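Local coordinates for uncharacterized protein (Pseudomonas aeruginosa PAO1, PDB 4R1D), which binds the type VI secretion lipase effector Tle4 as its cognate immunity protein Tli4, probably protecting the producing cell from its own toxin, at residues F11-I16 with S158-R163; R48-E53 with L69-F74; G208-R213 with K279-A284. All coordinates share one frame; numbering follows the deposited sequence.

Interaction 1. Residues F11-I16 with S158-R163; sequences FGRFLI and SFQVER
The R13 guanidinium and the E162 carboxylate meet edge to edge, their planes 26° apart and so nearly coplanar; the E162 carboxylate carbon lies in the guanidinium plane, and the amide nitrogen of Q160 stands near the same edge. R13 sits in the type II' turn from F11 to F14 that closes a beta hairpin between strands 7-11 and 14-18; G12, at its second position, has the positive phi that such a turn requires. E162 opens strand 162-169, so the salt bridge ties the hairpin tip of the N-terminal family region to a strand of the C-terminal one.

The grip is side-on and bidentate. R13 NE donates to E162 OE2 at 2.7 Å, tilted slightly from the guanidinium plane, while R13 NH2 reaches E162 OE1 at 3.0 Å within that plane and nearly straight; both carboxylate oxygens use their syn lone pairs. With CG anti to the carbonyl carbon (chi1 -53°), R13 CG lies 3.3 Å from E162 OE2; the bend at chi2 (-80°) then turns the rest of the chain. Q160 NE2 adds a bond of 2.9 Å to E162 OE1, meeting it nearly along its C-O axis, so OE1 has two donors and the carboxylate's rotation is fixed. R13 NH1 turns to the backbone oxygen of G156. On its other hydrogen, R13 NH2 gives a 2.9 Å bond to a water, which in turn donates to S158 O at 2.8 Å.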
loop_
_atom_site.group_PDB
_atom_site.type_symbol
_atom_site.label_atom_id
_atom_site.label_comp_id
_atom_site.label_asym_id
_atom_site.label_seq_id
_atom_site.Cartn_x
_atom_site.Cartn_y
_atom_site.Cartn_z
ATOM N N PHE B 11 11.282 -1.708 -26.311
ATOM C CA PHE B 11 10.272 -1.670 -25.257
ATOM C C PHE B 11 9.137 -0.764 -25.740
ATOM O O PHE B 11 9.352 0.415 -26.020
ATOM C CB PHE B 11 10.858 -1.133 -23.946
ATOM C CG PHE B 11 11.988 -1.963 -23.389
ATOM C CD1 PHE B 11 11.802 -3.306 -23.075
ATOM C CD2 PHE B 11 13.229 -1.389 -23.155
ATOM C CE1 PHE B 11 12.847 -4.068 -22.553
ATOM C CE2 PHE B 11 14.281 -2.138 -22.632
ATOM C CZ PHE B 11 14.088 -3.479 -22.329
ATOM N N GLY B 12 7.943 -1.317 -25.887
ATOM C CA GLY B 12 6.821 -0.514 -26.355
ATOM C C GLY B 12 7.144 0.086 -27.713
ATOM O O GLY B 12 7.506 -0.648 -28.640
ATOM N N ARG B 13 7.039 1.411 -27.830
ATOM C CA ARG B 13 7.305 2.089 -29.103
ATOM C C ARG B 13 8.760 2.504 -29.231
ATOM O O ARG B 13 9.148 3.097 -30.240
ATOM C CB ARG B 13 6.424 3.347 -29.254
ATOM C CG ARG B 13 4.929 3.110 -29.073
ATOM C CD ARG B 13 4.253 2.532 -30.319
ATOM N NE ARG B 13 2.919 1.996 -30.025
ATOM C CZ ARG B 13 2.072 1.537 -30.945
ATOM N NH1 ARG B 13 2.409 1.572 -32.232
ATOM N NH2 ARG B 13 0.890 1.048 -30.587
ATOM N N PHE B 14 9.566 2.186 -28.222
ATOM C CA PHE B 14 10.900 2.770 -28.110
ATOM C C PHE B 14 12.053 1.775 -28.195
ATOM O O PHE B 14 11.860 0.572 -28.057
ATOM C CB PHE B 14 11.000 3.609 -26.823
ATOM C CG PHE B 14 10.200 4.884 -26.891
ATOM C CD1 PHE B 14 10.821 6.092 -27.187
ATOM C CD2 PHE B 14 8.825 4.863 -26.717
ATOM C CE1 PHE B 14 10.090 7.256 -27.285
ATOM C CE2 PHE B 14 8.081 6.033 -26.817
ATOM C CZ PHE B 14 8.714 7.225 -27.101
ATOM N N LEU B 15 13.248 2.309 -28.421
ATOM C CA LEU B 15 14.495 1.545 -28.337
ATOM C C LEU B 15 15.396 2.175 -27.278
ATOM O O LEU B 15 15.332 3.381 -27.040
ATOM C CB LEU B 15 15.244 1.594 -29.679
ATOM C CG LEU B 15 14.526 1.111 -30.937
ATOM C CD1 LEU B 15 15.404 1.385 -32.159
ATOM C CD2 LEU B 15 14.198 -0.363 -30.832
ATOM N N ILE B 16 16.251 1.359 -26.667
ATOM C CA ILE B 16 17.241 1.839 -25.722
ATOM C C ILE B 16 18.400 0.852 -25.717
ATOM O O ILE B 16 18.192 -0.341 -25.921
ATOM C CB ILE B 16 16.653 1.959 -24.293
ATOM C CG1 ILE B 16 17.595 2.758 -23.392
ATOM C CG2 ILE B 16 16.361 0.574 -23.702
ATOM C CD1 ILE B 16 17.012 3.051 -21.998
ATOM N N SER B 158 -2.809 2.777 -34.329
ATOM C CA SER B 158 -4.036 3.384 -33.843
ATOM C C SER B 158 -3.883 3.605 -32.350
ATOM O O SER B 158 -3.340 2.755 -31.643
ATOM C CB SER B 158 -5.232 2.475 -34.111
ATOM O OG SER B 158 -5.373 2.228 -35.500
ATOM N N PHE B 159 -4.359 4.742 -31.862
ATOM C CA PHE B 159 -4.180 5.045 -30.450
ATOM C C PHE B 159 -4.820 4.003 -29.539
ATOM O O PHE B 159 -5.930 3.539 -29.787
ATOM C CB PHE B 159 -4.714 6.431 -30.096
ATOM C CG PHE B 159 -4.523 6.768 -28.656
ATOM C CD1 PHE B 159 -3.287 7.195 -28.204
ATOM C CD2 PHE B 159 -5.550 6.595 -27.743
ATOM C CE1 PHE B 159 -3.082 7.473 -26.867
ATOM C CE2 PHE B 159 -5.356 6.873 -26.402
ATOM C CZ PHE B 159 -4.118 7.316 -25.963
ATOM N N GLN B 160 -4.101 3.637 -28.481
ATOM C CA GLN B 160 -4.641 2.823 -27.398
ATOM C C GLN B 160 -3.869 3.223 -26.148
ATOM O O GLN B 160 -2.745 3.722 -26.258
ATOM C CB GLN B 160 -4.425 1.338 -27.680
ATOM C CG GLN B 160 -2.979 1.009 -27.980
ATOM C CD GLN B 160 -2.754 -0.451 -28.326
ATOM O OE1 GLN B 160 -3.692 -1.184 -28.637
ATOM N NE2 GLN B 160 -1.499 -0.882 -28.262
ATOM N N VAL B 161 -4.454 3.032 -24.967
ATOM C CA VAL B 161 -3.702 3.281 -23.739
ATOM C C VAL B 161 -2.686 2.147 -23.563
ATOM O O VAL B 161 -3.060 0.974 -23.521
ATOM C CB VAL B 161 -4.605 3.350 -22.501
ATOM C CG1 VAL B 161 -3.768 3.339 -21.230
ATOM C CG2 VAL B 161 -5.508 4.582 -22.549
ATOM N N GLU B 162 -1.410 2.510 -23.462
ATOM C CA GLU B 162 -0.331 1.532 -23.436
ATOM C C GLU B 162 0.807 2.068 -22.582
ATOM O O GLU B 162 1.041 3.274 -22.521
ATOM C CB GLU B 162 0.153 1.205 -24.872
ATOM C CG GLU B 162 0.666 2.395 -25.650
ATOM C CD GLU B 162 1.088 2.040 -27.068
ATOM O OE1 GLU B 162 0.478 1.120 -27.657
ATOM O OE2 GLU B 162 2.035 2.681 -27.578
ATOM N N ARG B 163 1.515 1.166 -21.915
ATOM C CA ARG B 163 2.520 1.571 -20.952
ATOM C C ARG B 163 3.496 0.431 -20.774
ATOM O O ARG B 163 3.122 -0.736 -20.906
ATOM C CB ARG B 163 1.840 1.914 -19.606
ATOM C CG ARG B 163 2.797 2.040 -18.411
ATOM C CD ARG B 163 2.111 2.713 -17.216
ATOM N NE ARG B 163 1.008 1.934 -16.643
ATOM C CZ ARG B 163 1.155 1.056 -15.654
ATOM N NH1 ARG B 163 2.364 0.816 -15.139
ATOM N NH2 ARG B 163 0.100 0.418 -15.174
HETATM O O HOH W 1 -1.578 0.666 -32.105
#

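Interaction 2. Residues R48-E53 with L69-F74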
loop_
_atom_site.group_PDB
_atom_site.type_symbol
_atom_site.label_atom_id
_atom_site.label_comp_id
_atom_site.label_asym_id
_atom_site.label_seq_id
_atom_site.Cartn_x
_atom_site.Cartn_y
_atom_site.Cartn_z
ATOM N N ARG B 48 -4.835 -24.842 -18.452
ATOM C CA ARG B 48 -4.873 -23.683 -17.560
ATOM C C ARG B 48 -6.230 -22.978 -17.633
ATOM O O ARG B 48 -6.845 -22.667 -16.608
ATOM C CB ARG B 48 -3.763 -22.693 -17.939
ATOM C CG ARG B 48 -3.918 -21.313 -17.303
ATOM C CD ARG B 48 -3.045 -20.268 -17.999
ATOM N NE ARG B 48 -1.608 -20.492 -17.817
ATOM C CZ ARG B 48 -0.865 -19.900 -16.884
ATOM N NH1 ARG B 48 -1.413 -19.051 -16.018
ATOM N NH2 ARG B 48 0.433 -20.167 -16.808
ATOM N N VAL B 49 -6.684 -22.717 -18.851
ATOM C CA VAL B 49 -7.947 -22.010 -19.064
ATOM C C VAL B 49 -9.159 -22.831 -18.624
ATOM O O VAL B 49 -10.065 -22.311 -17.966
ATOM C CB VAL B 49 -8.097 -21.581 -20.529
ATOM C CG1 VAL B 49 -9.498 -21.040 -20.800
ATOM C CG2 VAL B 49 -7.039 -20.548 -20.878
ATOM N N ASP B 50 -9.175 -24.113 -18.980
ATOM C CA ASP B 50 -10.267 -24.994 -18.567
ATOM C C ASP B 50 -10.307 -25.106 -17.053
ATOM O O ASP B 50 -11.380 -25.139 -16.458
ATOM C CB ASP B 50 -10.134 -26.392 -19.184
ATOM C CG ASP B 50 -10.447 -26.415 -20.667
ATOM O OD1 ASP B 50 -11.092 -25.471 -21.168
ATOM O OD2 ASP B 50 -10.056 -27.395 -21.336
ATOM N N ARG B 51 -9.133 -25.178 -16.430
ATOM C CA ARG B 51 -9.041 -25.314 -14.980
ATOM C C ARG B 51 -9.674 -24.123 -14.274
ATOM O O ARG B 51 -10.380 -24.277 -13.276
ATOM C CB ARG B 51 -7.580 -25.426 -14.548
ATOM C CG ARG B 51 -7.380 -25.600 -13.053
ATOM C CD ARG B 51 -5.922 -25.354 -12.663
ATOM N NE ARG B 51 -5.778 -24.106 -11.914
ATOM C CZ ARG B 51 -5.580 -22.909 -12.464
ATOM N NH1 ARG B 51 -5.488 -22.776 -13.786
ATOM N NH2 ARG B 51 -5.474 -21.841 -11.686
ATOM N N LEU B 52 -9.390 -22.930 -14.787
ATOM C CA LEU B 52 -9.918 -21.701 -14.213
ATOM C C LEU B 52 -11.416 -21.585 -14.412
ATOM O O LEU B 52 -12.132 -21.148 -13.510
ATOM C CB LEU B 52 -9.250 -20.479 -14.838
ATOM C CG LEU B 52 -8.043 -19.910 -14.106
ATOM C CD1 LEU B 52 -7.522 -18.703 -14.870
ATOM C CD2 LEU B 52 -8.431 -19.536 -12.673
ATOM N N GLU B 53 -11.886 -21.927 -15.608
ATOM C CA GLU B 53 -13.318 -21.846 -15.865
ATOM C C GLU B 53 -14.065 -22.715 -14.864
ATOM O O GLU B 53 -15.077 -22.303 -14.295
ATOM C CB GLU B 53 -13.673 -22.253 -17.297
ATOM C CG GLU B 53 -15.187 -22.273 -17.505
ATOM C CD GLU B 53 -15.606 -22.738 -18.875
ATOM O OE1 GLU B 53 -14.744 -22.810 -19.774
ATOM O OE2 GLU B 53 -16.811 -23.029 -19.046
ATOM N N LEU B 69 -19.712 -16.130 -15.794
ATOM C CA LEU B 69 -20.712 -15.622 -16.724
ATOM C C LEU B 69 -20.629 -16.294 -18.096
ATOM O O LEU B 69 -21.615 -16.853 -18.571
ATOM C CB LEU B 69 -20.602 -14.106 -16.834
ATOM C CG LEU B 69 -20.824 -13.524 -15.430
ATOM C CD1 LEU B 69 -20.396 -12.086 -15.347
ATOM C CD2 LEU B 69 -22.290 -13.688 -14.999
ATOM N N ARG B 70 -19.460 -16.259 -18.726
ATOM C CA ARG B 70 -19.315 -16.881 -20.038
ATOM C C ARG B 70 -17.875 -16.979 -20.495
ATOM O O ARG B 70 -17.007 -16.226 -20.049
ATOM C CB ARG B 70 -20.143 -16.137 -21.101
ATOM C CG ARG B 70 -19.931 -14.628 -21.149
ATOM C CD ARG B 70 -20.958 -13.949 -22.064
ATOM N NE ARG B 70 -21.282 -12.594 -21.608
ATOM C CZ ARG B 70 -22.143 -12.319 -20.632
ATOM N NH1 ARG B 70 -22.778 -13.305 -20.006
ATOM N NH2 ARG B 70 -22.375 -11.064 -20.272
ATOM N N LYS B 71 -17.630 -17.930 -21.386
ATOM C CA LYS B 71 -16.375 -17.996 -22.104
ATOM C C LYS B 71 -16.588 -17.391 -23.483
ATOM O O LYS B 71 -17.496 -17.799 -24.213
ATOM C CB LYS B 71 -15.907 -19.440 -22.217
ATOM C CG LYS B 71 -14.536 -19.596 -22.840
ATOM C CD LYS B 71 -14.137 -21.060 -22.875
ATOM C CE LYS B 71 -12.818 -21.259 -23.593
ATOM N NZ LYS B 71 -12.501 -22.709 -23.711
ATOM N N ILE B 72 -15.766 -16.403 -23.825
ATOM C CA ILE B 72 -15.904 -15.680 -25.076
ATOM C C ILE B 72 -14.809 -16.060 -26.069
ATOM O O ILE B 72 -13.632 -16.137 -25.713
ATOM C CB ILE B 72 -15.899 -14.150 -24.838
ATOM C CG1 ILE B 72 -17.077 -13.754 -23.935
ATOM C CG2 ILE B 72 -15.960 -13.394 -26.158
ATOM C CD1 ILE B 72 -16.985 -12.347 -23.379
ATOM N N ASP B 73 -15.210 -16.291 -27.317
ATOM C CA ASP B 73 -14.276 -16.613 -28.396
ATOM C C ASP B 73 -13.950 -15.345 -29.180
ATOM O O ASP B 73 -14.825 -14.774 -29.834
ATOM C CB ASP B 73 -14.895 -17.680 -29.311
ATOM C CG ASP B 73 -13.970 -18.099 -30.451
ATOM O OD1 ASP B 73 -12.756 -17.808 -30.395
ATOM O OD2 ASP B 73 -14.460 -18.736 -31.407
ATOM N N PHE B 74 -12.700 -14.888 -29.100
ATOM C CA PHE B 74 -12.306 -13.628 -29.724
ATOM C C PHE B 74 -11.801 -13.799 -31.152
ATOM O O PHE B 74 -11.278 -12.854 -31.744
ATOM C CB PHE B 74 -11.208 -12.925 -28.907
ATOM C CG PHE B 74 -11.630 -12.542 -27.513
ATOM C CD1 PHE B 74 -12.699 -11.693 -27.315
ATOM C CD2 PHE B 74 -10.938 -13.014 -26.406
ATOM C CE1 PHE B 74 -13.093 -11.324 -26.036
ATOM C CE2 PHE B 74 -11.325 -12.649 -25.118
ATOM C CZ PHE B 74 -12.399 -11.807 -24.933
HETATM O O HOH W 2 -12.223 -23.169 -20.758
#
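A single water stands where a direct salt bridge between K71 and two acids might be expected. It accepts from K71 NZ at 3.0 Å and donates to D50 OD1 at 2.6 Å and to E53 OE1 at 2.7 Å, so both of its hydrogens and an acceptor site are used. The charged atoms themselves stay apart: D50 OD1 is 4.0 Å from K71 NZ, beyond salt-bridge range, and the attraction is probably relayed through the water. K71 reaches the site as a fully extended chain, its CG anti to the backbone N (chi1 -175°). Helix 42-58 lies over strand 68-73 here, running nearly antiparallel to it, with the short axes at 160° and 10.9 Å apart; the strand is an outermost one within the chain and carries a classic beta bulge at L69 and R70, both opposite L82. The methylenes of K71 also contribute. Its CD comes within 3.6 Å of E53 OE1, the two side chains crossing at about a right angle, and its CE lies 4.3 Å from V49 CG1. E53 OE2 is engaged elsewhere, in a salt bridge to R57 one helical turn on.

Interaction 3. Residues G208-R213 with K279-A284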
loop_
_atom_site.group_PDB
_atom_site.type_symbol
_atom_site.label_atom_id
_atom_site.label_comp_id
_atom_site.label_asym_id
_atom_site.label_seq_id
_atom_site.Cartn_x
_atom_site.Cartn_y
_atom_site.Cartn_z
ATOM N N GLY B 208 25.472 16.785 3.266
ATOM C CA GLY B 208 26.009 15.732 2.425
ATOM C C GLY B 208 25.306 15.569 1.086
ATOM O O GLY B 208 25.761 14.787 0.251
ATOM N N MET B 209 24.198 16.288 0.888
ATOM C CA MET B 209 23.456 16.254 -0.376
ATOM C C MET B 209 24.007 17.294 -1.342
ATOM O O MET B 209 24.398 18.384 -0.927
ATOM C CB MET B 209 21.963 16.538 -0.148
ATOM C CG MET B 209 21.148 15.356 0.394
ATOM S SD MET B 209 21.110 13.925 -0.707
ATOM C CE MET B 209 22.546 13.046 -0.210
ATOM N N GLU B 210 24.030 16.967 -2.630
ATOM C CA GLU B 210 24.340 17.969 -3.638
ATOM C C GLU B 210 23.609 17.715 -4.952
ATOM O O GLU B 210 23.256 16.581 -5.275
ATOM C CB GLU B 210 25.848 18.054 -3.881
ATOM C CG GLU B 210 26.419 16.936 -4.714
ATOM C CD GLU B 210 27.933 17.062 -4.873
ATOM O OE1 GLU B 210 28.656 16.295 -4.213
ATOM O OE2 GLU B 210 28.389 17.928 -5.645
ATOM N N THR B 211 23.367 18.784 -5.698
ATOM C CA THR B 211 22.820 18.645 -7.033
ATOM C C THR B 211 23.970 18.565 -8.024
ATOM O O THR B 211 24.809 19.459 -8.079
ATOM C CB THR B 211 21.894 19.818 -7.384
ATOM O OG1 THR B 211 20.740 19.774 -6.534
ATOM C CG2 THR B 211 21.444 19.733 -8.836
ATOM N N LEU B 212 24.020 17.489 -8.799
ATOM C CA LEU B 212 25.070 17.344 -9.807
ATOM C C LEU B 212 24.706 18.056 -11.097
ATOM O O LEU B 212 25.583 18.520 -11.825
ATOM C CB LEU B 212 25.368 15.870 -10.103
ATOM C CG LEU B 212 25.857 15.001 -8.942
ATOM C CD1 LEU B 212 26.102 13.568 -9.392
ATOM C CD2 LEU B 212 27.117 15.592 -8.321
ATOM N N ARG B 213 23.409 18.137 -11.382
ATOM C CA ARG B 213 22.948 18.660 -12.650
ATOM C C ARG B 213 21.458 18.944 -12.607
ATOM O O ARG B 213 20.685 18.192 -12.009
ATOM C CB ARG B 213 23.247 17.631 -13.749
ATOM C CG ARG B 213 23.821 18.198 -15.021
ATOM C CD ARG B 213 23.710 17.174 -16.152
ATOM N NE ARG B 213 24.892 16.329 -16.297
ATOM C CZ ARG B 213 24.917 15.223 -17.040
ATOM N NH1 ARG B 213 23.818 14.825 -17.672
ATOM N NH2 ARG B 213 26.031 14.507 -17.142
ATOM N N LYS B 279 32.644 4.071 -8.963
ATOM C CA LYS B 279 33.978 4.530 -8.588
ATOM C C LYS B 279 33.990 6.033 -8.333
ATOM O O LYS B 279 34.837 6.535 -7.591
ATOM C CB LYS B 279 34.986 4.189 -9.693
ATOM C CG LYS B 279 35.032 2.709 -10.063
ATOM C CD LYS B 279 35.899 2.473 -11.300
ATOM C CE LYS B 279 35.855 1.019 -11.761
ATOM N NZ LYS B 279 34.521 0.623 -12.307
ATOM N N SER B 280 33.050 6.748 -8.947
ATOM C CA SER B 280 33.004 8.202 -8.836
ATOM C C SER B 280 31.698 8.736 -9.410
ATOM O O SER B 280 31.006 8.035 -10.149
ATOM C CB SER B 280 34.162 8.813 -9.624
ATOM O OG SER B 280 33.976 8.598 -11.020
ATOM N N ASP B 281 31.373 9.982 -9.088
ATOM C CA ASP B 281 30.222 10.631 -9.700
ATOM C C ASP B 281 30.388 10.671 -11.208
ATOM O O ASP B 281 29.420 10.529 -11.957
ATOM C CB ASP B 281 30.056 12.048 -9.176
ATOM C CG ASP B 281 29.650 12.085 -7.719
ATOM O OD1 ASP B 281 29.403 11.010 -7.146
ATOM O OD2 ASP B 281 29.558 13.198 -7.164
ATOM N N LYS B 282 31.622 10.878 -11.658
ATOM C CA LYS B 282 31.872 10.936 -13.089
ATOM C C LYS B 282 31.478 9.625 -13.750
ATOM O O LYS B 282 30.841 9.620 -14.803
ATOM C CB LYS B 282 33.341 11.265 -13.375
ATOM C CG LYS B 282 33.627 11.558 -14.841
ATOM C CD LYS B 282 35.071 12.016 -15.038
ATOM C CE LYS B 282 35.381 12.272 -16.511
ATOM N NZ LYS B 282 35.216 11.037 -17.324
ATOM N N GLU B 283 31.823 8.507 -13.122
ATOM C CA GLU B 283 31.454 7.207 -13.671
ATOM C C GLU B 283 29.931 7.016 -13.724
ATOM O O GLU B 283 29.403 6.520 -14.712
ATOM C CB GLU B 283 32.096 6.073 -12.872
ATOM C CG GLU B 283 31.774 4.694 -13.426
ATOM C CD GLU B 283 32.448 3.574 -12.658
ATOM O OE1 GLU B 283 32.004 3.256 -11.536
ATOM O OE2 GLU B 283 33.426 3.005 -13.184
ATOM N N ALA B 284 29.233 7.410 -12.660
ATOM C CA ALA B 284 27.772 7.326 -12.637
ATOM C C ALA B 284 27.119 8.178 -13.728
ATOM O O ALA B 284 26.181 7.738 -14.399
ATOM C CB ALA B 284 27.239 7.718 -11.259
#
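Two similar first torsions bring L212 and D281 together between strand and helix: in L212 (chi1 -60°) and in D281 (chi1 -68°) CG lies anti to the carbonyl carbon, and both side chains leave the backbone toward the opposite segment. They cross at about a right angle. L212 CD2 meets D281 OD2 at 3.6 Å, and the second methyl, CD1, stands 4.1 Å from the same oxygen, so the forked end of the leucine rests against one carboxylate oxygen by van der Waals contact.

The partners belong to strand 209-214, outermost within this chain, and to the first turn of helix 281-292. The strand has a classic beta bulge, L212 and R213 both facing L228. At the helix start S280 is the N-cap: its OG accepts from E283 N at 3.0 Å. E283 returns toward the residue before the cap, its OE1 taking the backbone N of K279 at 2.8 Å and its OE2 forming a 2.8 Å salt bridge with K279 NZ. The amide reaches OE1 from above the carboxylate plane, whereas OE2 receives the ammonium on its syn lone pair. Together these bonds tie down the start of the helix.

A third residue, E210, approaches the same acid: its OE1 is 4.4 Å from D281 OD2, a close pair of like charges. R237, on strand 236-245, joins both of these oxygens through NH2 in salt bridges, while Y239 OH bonds to D281 OD1. Further along the helix, R213 bridges directly to D289. At the E210 and D281 end, by contrast, the shared arginine links the two acids and probably offsets the repulsion between their carboxylates.

In the fold
Interaction 1 lies about 10 Å from the centre of the chain, and interactions 2 and 3 each about 27 Å from it, on opposite sides and with centres 53 Å apart. Along the chain, 48-53 with 69-74 is nested inside the loop closed by 11-16 with 158-163, and 208-213 with 279-284 follows later. Interaction 2 falls wholly in the N-terminal region of the immunity protein and interaction 3 in the C-terminal one, each placing a helix against an outermost strand; interaction 1 joins the two regions. Near it, R163 hydrogen-bonds to Q110 of the other protein chain, so the inter-region salt bridge sits beside the interface of the Tle4-Tli4 complex.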